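Local coordinates for protein telomerase reverse transcriptase (Candida albicans SC5314, PDB 6ZDQ) that probably elongates telomeres as a reverse transcriptase, copying a template within the telomerase RNA to add simple repeats to chromosome ends, at residues Ile18-Arg32 with Asp150-Trp164. Residues are numbered along the deposited sequence; the frame is centred on the assembly and turned at random.
With nucleotides of chain B.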
loop_
_atom_site.group_PDB
_atom_site.type_symbol
_atom_site.label_atom_id
_atom_site.label_comp_id
_atom_site.label_asym_id
_atom_site.label_seq_id
_atom_site.Cartn_x
_atom_site.Cartn_y
_atom_site.Cartn_z
ATOM N N ILE A 18 28.200 -2.899 -13.169
ATOM C CA ILE A 18 28.742 -2.628 -11.842
ATOM C C ILE A 18 29.729 -1.464 -11.855
ATOM O O ILE A 18 29.849 -0.747 -10.857
ATOM C CB ILE A 18 29.385 -3.895 -11.252
ATOM C CG1 ILE A 18 30.323 -4.552 -12.263
ATOM C CG2 ILE A 18 28.315 -4.878 -10.825
ATOM C CD1 ILE A 18 30.776 -5.939 -11.863
ATOM N N LEU A 19 30.443 -1.257 -12.966
ATOM C CA LEU A 19 31.319 -0.094 -13.068
ATOM C C LEU A 19 30.521 1.201 -12.993
ATOM O O LEU A 19 30.928 2.153 -12.316
ATOM C CB LEU A 19 32.125 -0.155 -14.365
ATOM C CG LEU A 19 33.181 -1.256 -14.465
ATOM C CD1 LEU A 19 33.832 -1.256 -15.840
ATOM C CD2 LEU A 19 34.225 -1.096 -13.374
ATOM N N SER A 20 29.380 1.256 -13.684
ATOM C CA SER A 20 28.518 2.431 -13.601
ATOM C C SER A 20 27.951 2.601 -12.196
ATOM O O SER A 20 27.857 3.726 -11.691
ATOM C CB SER A 20 27.391 2.331 -14.628
ATOM O OG SER A 20 26.566 1.209 -14.369
ATOM N N PHE A 21 27.553 1.498 -11.559
ATOM C CA PHE A 21 26.983 1.567 -10.217
ATOM C C PHE A 21 27.986 2.136 -9.218
ATOM O O PHE A 21 27.705 3.122 -8.528
ATOM C CB PHE A 21 26.513 0.177 -9.782
ATOM C CG PHE A 21 25.980 0.128 -8.381
ATOM C CD1 PHE A 21 24.645 0.387 -8.125
ATOM C CD2 PHE A 21 26.812 -0.182 -7.317
ATOM C CE1 PHE A 21 24.150 0.342 -6.835
ATOM C CE2 PHE A 21 26.326 -0.229 -6.026
ATOM C CZ PHE A 21 24.991 0.032 -5.784
ATOM N N SER A 22 29.165 1.522 -9.128
ATOM C CA SER A 22 30.185 1.949 -8.176
ATOM C C SER A 22 30.824 3.284 -8.535
ATOM O O SER A 22 31.687 3.753 -7.785
ATOM C CB SER A 22 31.266 0.874 -8.054
ATOM O OG SER A 22 30.723 -0.324 -7.529
ATOM N N GLY A 23 30.429 3.904 -9.644
ATOM C CA GLY A 23 31.060 5.137 -10.070
ATOM C C GLY A 23 32.481 4.964 -10.553
ATOM O O GLY A 23 33.277 5.904 -10.472
ATOM N N LEU A 24 32.823 3.779 -11.051
ATOM C CA LEU A 24 34.162 3.504 -11.549
ATOM C C LEU A 24 34.222 3.750 -13.051
ATOM O O LEU A 24 33.306 3.383 -13.792
ATOM C CB LEU A 24 34.568 2.064 -11.235
ATOM C CG LEU A 24 34.495 1.646 -9.764
ATOM C CD1 LEU A 24 34.984 0.217 -9.578
ATOM C CD2 LEU A 24 35.282 2.606 -8.886
ATOM N N ASN A 25 35.303 4.390 -13.492
ATOM C CA ASN A 25 35.540 4.670 -14.908
ATOM C C ASN A 25 36.959 4.234 -15.245
ATOM O O ASN A 25 37.877 5.062 -15.318
ATOM C CB ASN A 25 35.316 6.149 -15.227
ATOM C CG ASN A 25 35.106 6.399 -16.708
ATOM O OD1 ASN A 25 35.511 5.595 -17.549
ATOM N ND2 ASN A 25 34.469 7.518 -17.035
ATOM N N PRO A 26 37.178 2.938 -15.448
ATOM C CA PRO A 26 38.530 2.455 -15.740
ATOM C C PRO A 26 38.990 2.867 -17.129
ATOM O O PRO A 26 38.195 3.182 -18.017
ATOM C CB PRO A 26 38.394 0.934 -15.628
ATOM C CG PRO A 26 36.967 0.670 -15.967
ATOM C CD PRO A 26 36.189 1.844 -15.433
ATOM N N GLY A 27 40.311 2.865 -17.302
ATOM C CA GLY A 27 40.898 3.164 -18.588
ATOM C C GLY A 27 40.798 2.003 -19.559
ATOM O O GLY A 27 40.471 0.872 -19.198
ATOM N N ARG A 28 41.084 2.308 -20.827
ATOM C CA ARG A 28 41.007 1.293 -21.873
ATOM C C ARG A 28 42.045 0.193 -21.678
ATOM O O ARG A 28 41.829 -0.943 -22.116
ATOM C CB ARG A 28 41.174 1.944 -23.247
ATOM C CG ARG A 28 42.522 2.620 -23.458
ATOM C CD ARG A 28 42.651 3.186 -24.864
ATOM N NE ARG A 28 41.808 4.359 -25.073
ATOM C CZ ARG A 28 42.228 5.613 -24.934
ATOM N NH1 ARG A 28 43.484 5.859 -24.587
ATOM N NH2 ARG A 28 41.392 6.623 -25.143
ATOM N N SER A 29 43.167 0.505 -21.031
ATOM C CA SER A 29 44.263 -0.438 -20.844
ATOM C C SER A 29 44.232 -1.120 -19.482
ATOM O O SER A 29 45.185 -1.825 -19.133
ATOM C CB SER A 29 45.604 0.272 -21.042
ATOM O OG SER A 29 45.762 1.331 -20.113
ATOM N N SER A 30 43.171 -0.917 -18.704
ATOM C CA SER A 30 43.101 -1.470 -17.358
ATOM C C SER A 30 43.154 -2.993 -17.384
ATOM O O SER A 30 42.538 -3.642 -18.234
ATOM C CB SER A 30 41.823 -1.000 -16.661
ATOM O OG SER A 30 41.702 -1.564 -15.366
ATOM N N LYS A 31 43.903 -3.562 -16.437
ATOM C CA LYS A 31 44.021 -5.007 -16.281
ATOM C C LYS A 31 43.477 -5.491 -14.944
ATOM O O LYS A 31 43.593 -6.682 -14.632
ATOM C CB LYS A 31 45.482 -5.443 -16.433
ATOM C CG LYS A 31 46.137 -5.006 -17.729
ATOM C CD LYS A 31 47.581 -5.474 -17.790
ATOM C CE LYS A 31 48.260 -5.040 -19.079
ATOM N NZ LYS A 31 49.648 -5.573 -19.160
ATOM N N ARG A 32 42.890 -4.596 -14.147
ATOM C CA ARG A 32 42.416 -4.967 -12.818
ATOM C C ARG A 32 41.280 -5.981 -12.889
ATOM O O ARG A 32 41.184 -6.874 -12.039
ATOM C CB ARG A 32 41.974 -3.712 -12.062
ATOM C CG ARG A 32 41.067 -3.974 -10.873
ATOM C CD ARG A 32 40.842 -2.709 -10.065
ATOM N NE ARG A 32 42.067 -2.262 -9.409
ATOM C CZ ARG A 32 42.470 -2.691 -8.218
ATOM N NH1 ARG A 32 41.749 -3.583 -7.555
ATOM N NH2 ARG A 32 43.598 -2.234 -7.692
ATOM N N ASP A 150 44.428 1.191 -3.920
ATOM C CA ASP A 150 43.998 -0.175 -4.195
ATOM C C ASP A 150 42.844 -0.574 -3.286
ATOM O O ASP A 150 41.849 -1.150 -3.742
ATOM C CB ASP A 150 45.179 -1.136 -4.027
ATOM C CG ASP A 150 44.845 -2.560 -4.438
ATOM O OD1 ASP A 150 43.850 -2.763 -5.163
ATOM O OD2 ASP A 150 45.584 -3.481 -4.027
ATOM N N PHE A 151 42.951 -0.258 -1.991
ATOM C CA PHE A 151 41.899 -0.621 -1.047
ATOM C C PHE A 151 40.586 0.076 -1.386
ATOM O O PHE A 151 39.523 -0.554 -1.403
ATOM C CB PHE A 151 42.329 -0.289 0.383
ATOM C CG PHE A 151 41.275 -0.583 1.411
ATOM C CD1 PHE A 151 41.118 -1.863 1.916
ATOM C CD2 PHE A 151 40.433 0.418 1.866
ATOM C CE1 PHE A 151 40.143 -2.137 2.857
ATOM C CE2 PHE A 151 39.457 0.150 2.806
ATOM C CZ PHE A 151 39.312 -1.129 3.302
ATOM N N GLU A 152 40.639 1.387 -1.636
ATOM C CA GLU A 152 39.429 2.113 -2.011
ATOM C C GLU A 152 38.826 1.553 -3.293
ATOM O O GLU A 152 37.608 1.350 -3.378
ATOM C CB GLU A 152 39.734 3.604 -2.170
ATOM C CG GLU A 152 40.167 4.299 -0.885
ATOM C CD GLU A 152 40.566 5.744 -1.114
ATOM O OE1 GLU A 152 40.406 6.227 -2.254
ATOM O OE2 GLU A 152 41.042 6.395 -0.159
ATOM N N LEU A 153 39.662 1.286 -4.299
ATOM C CA LEU A 153 39.152 0.778 -5.570
ATOM C C LEU A 153 38.520 -0.599 -5.404
ATOM O O LEU A 153 37.455 -0.871 -5.971
ATOM C CB LEU A 153 40.274 0.747 -6.608
ATOM C CG LEU A 153 39.887 0.443 -8.056
ATOM C CD1 LEU A 153 38.602 1.150 -8.438
ATOM C CD2 LEU A 153 41.008 0.860 -8.985
ATOM N N ARG A 154 39.158 -1.484 -4.629
ATOM C CA ARG A 154 38.560 -2.789 -4.362
ATOM C C ARG A 154 37.298 -2.670 -3.520
ATOM O O ARG A 154 36.377 -3.482 -3.672
ATOM C CB ARG A 154 39.565 -3.709 -3.669
ATOM C CG ARG A 154 40.790 -4.031 -4.498
ATOM C CD ARG A 154 41.481 -5.282 -3.995
ATOM N NE ARG A 154 42.815 -5.440 -4.566
ATOM C CZ ARG A 154 43.594 -6.495 -4.356
ATOM N NH1 ARG A 154 43.172 -7.493 -3.591
ATOM N NH2 ARG A 154 44.795 -6.554 -4.915
ATOM N N THR A 155 37.242 -1.686 -2.618
ATOM C CA THR A 155 36.045 -1.496 -1.803
ATOM C C THR A 155 34.850 -1.105 -2.661
ATOM O O THR A 155 33.738 -1.607 -2.457
ATOM C CB THR A 155 36.300 -0.438 -0.728
ATOM O OG1 THR A 155 37.391 -0.851 0.105
ATOM C CG2 THR A 155 35.057 -0.247 0.130
ATOM N N ALA A 156 35.056 -0.203 -3.622
ATOM C CA ALA A 156 33.974 0.173 -4.528
ATOM C C ALA A 156 33.554 -1.007 -5.393
ATOM O O ALA A 156 32.358 -1.273 -5.565
ATOM C CB ALA A 156 34.402 1.357 -5.395
ATOM N N PHE A 157 34.529 -1.726 -5.954
ATOM C CA PHE A 157 34.214 -2.866 -6.809
ATOM C C PHE A 157 33.457 -3.945 -6.041
ATOM O O PHE A 157 32.484 -4.512 -6.551
ATOM C CB PHE A 157 35.495 -3.436 -7.415
ATOM C CG PHE A 157 35.257 -4.397 -8.545
ATOM C CD1 PHE A 157 34.075 -4.362 -9.267
ATOM C CD2 PHE A 157 36.212 -5.345 -8.879
ATOM C CE1 PHE A 157 33.852 -5.246 -10.303
ATOM C CE2 PHE A 157 35.994 -6.232 -9.914
ATOM C CZ PHE A 157 34.813 -6.182 -10.627
ATOM N N LEU A 158 33.888 -4.241 -4.811
ATOM C CA LEU A 158 33.207 -5.262 -4.019
ATOM C C LEU A 158 31.759 -4.877 -3.746
ATOM O O LEU A 158 30.860 -5.724 -3.813
ATOM C CB LEU A 158 33.948 -5.498 -2.705
ATOM C CG LEU A 158 33.285 -6.521 -1.781
ATOM C CD1 LEU A 158 33.376 -7.917 -2.384
ATOM C CD2 LEU A 158 33.886 -6.482 -0.381
ATOM N N LYS A 159 31.512 -3.603 -3.425
ATOM C CA LYS A 159 30.142 -3.154 -3.190
ATOM C C LYS A 159 29.306 -3.254 -4.460
ATOM O O LYS A 159 28.127 -3.623 -4.405
ATOM C CB LYS A 159 30.138 -1.724 -2.653
ATOM C CG LYS A 159 30.731 -1.576 -1.260
ATOM C CD LYS A 159 30.683 -0.129 -0.788
ATOM C CE LYS A 159 31.317 0.029 0.584
ATOM N NZ LYS A 159 31.317 1.449 1.034
ATOM N N GLY A 160 29.896 -2.927 -5.611
ATOM C CA GLY A 160 29.181 -3.088 -6.867
ATOM C C GLY A 160 28.905 -4.542 -7.189
ATOM O O GLY A 160 27.808 -4.890 -7.636
ATOM N N TYR A 161 29.896 -5.409 -6.968
ATOM C CA TYR A 161 29.704 -6.840 -7.182
ATOM C C TYR A 161 28.585 -7.382 -6.301
ATOM O O TYR A 161 27.709 -8.116 -6.772
ATOM C CB TYR A 161 31.015 -7.582 -6.924
ATOM C CG TYR A 161 30.869 -9.083 -6.846
ATOM C CD1 TYR A 161 30.802 -9.856 -7.998
ATOM C CD2 TYR A 161 30.803 -9.729 -5.619
ATOM C CE1 TYR A 161 30.670 -11.228 -7.929
ATOM C CE2 TYR A 161 30.670 -11.098 -5.539
ATOM C CZ TYR A 161 30.604 -11.843 -6.694
ATOM O OH TYR A 161 30.471 -13.211 -6.610
ATOM N N LEU A 162 28.596 -7.029 -5.012
ATOM C CA LEU A 162 27.525 -7.462 -4.120
ATOM C C LEU A 162 26.175 -6.899 -4.546
ATOM O O LEU A 162 25.145 -7.559 -4.369
ATOM C CB LEU A 162 27.837 -7.055 -2.681
ATOM C CG LEU A 162 29.031 -7.755 -2.029
ATOM C CD1 LEU A 162 29.233 -7.262 -0.607
ATOM C CD2 LEU A 162 28.846 -9.262 -2.055
ATOM N N TRP A 163 26.157 -5.687 -5.102
ATOM C CA TRP A 163 24.905 -5.133 -5.607
ATOM C C TRP A 163 24.374 -5.953 -6.775
ATOM O O TRP A 163 23.173 -6.240 -6.847
ATOM C CB TRP A 163 25.099 -3.674 -6.019
ATOM C CG TRP A 163 23.965 -3.129 -6.839
ATOM C CD1 TRP A 163 22.752 -2.700 -6.382
ATOM C CD2 TRP A 163 23.944 -2.954 -8.260
ATOM N NE1 TRP A 163 21.976 -2.271 -7.432
ATOM C CE2 TRP A 163 22.685 -2.416 -8.596
ATOM C CE3 TRP A 163 24.865 -3.201 -9.283
ATOM C CZ2 TRP A 163 22.326 -2.120 -9.910
ATOM C CZ3 TRP A 163 24.508 -2.908 -10.586
ATOM C CH2 TRP A 163 23.250 -2.372 -10.887
ATOM N N TRP A 164 25.256 -6.348 -7.696
ATOM C CA TRP A 164 24.826 -7.145 -8.841
ATOM C C TRP A 164 24.282 -8.499 -8.403
ATOM O O TRP A 164 23.331 -9.016 -9.000
ATOM C CB TRP A 164 25.982 -7.324 -9.823
ATOM C CG TRP A 164 25.605 -8.072 -11.060
ATOM C CD1 TRP A 164 25.076 -7.550 -12.205
ATOM C CD2 TRP A 164 25.728 -9.479 -11.279
ATOM N NE1 TRP A 164 24.862 -8.548 -13.124
ATOM C CE2 TRP A 164 25.254 -9.743 -12.580
ATOM C CE3 TRP A 164 26.193 -10.544 -10.503
ATOM C CZ2 TRP A 164 25.233 -11.027 -13.121
ATOM C CZ3 TRP A 164 26.171 -11.818 -11.041
ATOM C CH2 TRP A 164 25.695 -12.048 -12.337
ATOM P P U B 11 44.265 4.983 -19.899
ATOM O OP1 U B 11 43.154 5.435 -20.775
ATOM O OP2 U B 11 44.143 3.704 -19.156
ATOM O "O5'" U B 11 45.588 4.920 -20.781
ATOM C "C5'" U B 11 46.032 6.060 -21.499
ATOM C "C4'" U B 11 47.426 5.866 -22.040
ATOM O "O4'" U B 11 48.380 5.818 -20.947
ATOM C "C3'" U B 11 47.674 4.574 -22.798
ATOM O "O3'" U B 11 47.196 4.613 -24.132
ATOM C "C2'" U B 11 49.185 4.413 -22.689
ATOM O "O2'" U B 11 49.847 5.263 -23.615
ATOM C "C1'" U B 11 49.443 4.947 -21.278
ATOM N N1 U B 11 49.505 3.863 -20.270
ATOM C C2 U B 11 50.701 3.180 -20.132
ATOM O O2 U B 11 51.691 3.431 -20.797
ATOM N N3 U B 11 50.696 2.188 -19.184
ATOM C C4 U B 11 49.642 1.815 -18.376
ATOM O O4 U B 11 49.795 0.897 -17.568
ATOM C C5 U B 11 48.441 2.567 -18.577
ATOM C C6 U B 11 48.416 3.540 -19.494
ATOM P P G B 8 49.264 -3.082 -8.781
ATOM O OP1 G B 8 48.462 -4.221 -9.297
ATOM O OP2 G B 8 50.421 -2.578 -9.561
ATOM O "O5'" G B 8 48.270 -1.864 -8.541
ATOM C "C5'" G B 8 47.147 -1.995 -7.683
ATOM C "C4'" G B 8 46.482 -0.663 -7.462
ATOM O "O4'" G B 8 47.352 0.190 -6.671
ATOM C "C3'" G B 8 46.211 0.150 -8.719
ATOM O "O3'" G B 8 45.030 -0.244 -9.393
ATOM C "C2'" G B 8 46.175 1.574 -8.190
ATOM O "O2'" G B 8 44.940 1.830 -7.539
ATOM C "C1'" G B 8 47.273 1.521 -7.132
ATOM N N9 G B 8 48.587 1.886 -7.691
ATOM C C8 G B 8 49.573 1.021 -8.098
ATOM N N7 G B 8 50.634 1.623 -8.554
ATOM C C5 G B 8 50.331 2.972 -8.443
ATOM C C6 G B 8 51.103 4.111 -8.783
ATOM O O6 G B 8 52.242 4.151 -9.266
ATOM N N1 G B 8 50.416 5.289 -8.506
ATOM C C2 G B 8 49.151 5.362 -7.972
ATOM N N2 G B 8 48.654 6.595 -7.777
ATOM N N3 G B 8 48.424 4.306 -7.651
ATOM C C4 G B 8 49.072 3.152 -7.912
ATOM P P G B 60 38.525 -6.647 6.030
ATOM O OP1 G B 60 38.804 -7.883 5.260
ATOM O OP2 G B 60 38.607 -6.667 7.513
ATOM O "O5'" G B 60 39.504 -5.514 5.494
ATOM C "C5'" G B 60 40.685 -5.171 6.199
ATOM C "C4'" G B 60 41.266 -3.878 5.684
ATOM O "O4'" G B 60 40.380 -2.772 6.006
ATOM C "C3'" G B 60 42.600 -3.461 6.277
ATOM O "O3'" G B 60 43.696 -4.139 5.695
ATOM C "C2'" G B 60 42.610 -1.959 6.031
ATOM O "O2'" G B 60 42.923 -1.681 4.675
ATOM C "C1'" G B 60 41.141 -1.611 6.268
ATOM N N9 G B 60 40.890 -1.187 7.659
ATOM C C8 G B 60 40.173 -1.865 8.617
ATOM N N7 G B 60 40.124 -1.236 9.761
ATOM C C5 G B 60 40.850 -0.072 9.548
ATOM C C6 G B 60 41.146 1.005 10.425
ATOM O O6 G B 60 40.814 1.153 11.608
ATOM N N1 G B 60 41.914 1.979 9.796
ATOM C C2 G B 60 42.342 1.928 8.491
ATOM N N2 G B 60 43.074 2.967 8.065
ATOM N N3 G B 60 42.074 0.931 7.665
ATOM C C4 G B 60 41.329 -0.028 8.255
#
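Phe21 and Trp163 open the contact with a face-to-face stack, planes only 9° apart; Phe21 CG, anti to the backbone N (chi1 177°), carries the ring over the indole. Phe21 CB lies over the six-membered ring in a CH-pi contact, and CG near Trp163 CE3. Phe21 CD1 is 3.4 Å from Trp163 CD2, CE1 and CZ reach the five-membered ring, and CE2 nears Trp163 CB. Phe21 CD2 touches Gly160 CA. Ile18 is a knob in the hole formed by Phe157, Gly160, Trp163 and Trp164; its CD1 meets the Phe157 ring at the edge, 3.5 Å from CE1.

Near the Schellman motif at Gly23, Ser22 OG donates to Ala156 O (2.7 Å) from above the carbonyl plane. That oxygen also accepts from Gly160 N, and Ser22 OG lies against Gly160 CA, where there is no side chain. Leu24 CD2 packs on Leu153 CD1 at 3.7 Å and on Ala156 CB.

The loop returns at Arg32, where Leu153 CG lies over one guanidinium face, toward the rim. Arg32 NH2 forms a salt bridge with Asp150 OD1 at 2.6 Å, from above the carboxylate plane, and also bonds O3' of G8 of chain B. Arg154, its NH2 held by Ala142 O, brings NE to OD1 from the opposite face; the shared carboxylate would offset part of both arginines' charge, while Arg32 NE pairs with an RNA phosphate. Helix 11-21 and its RNA-binding loop pack on helix 148-177 of the telomerase RNA-binding domain; Met124 of helix 124-127 touches Phe21 and Trp163, and Phe36 of helix 34-49 meets Phe157 edge-to-face.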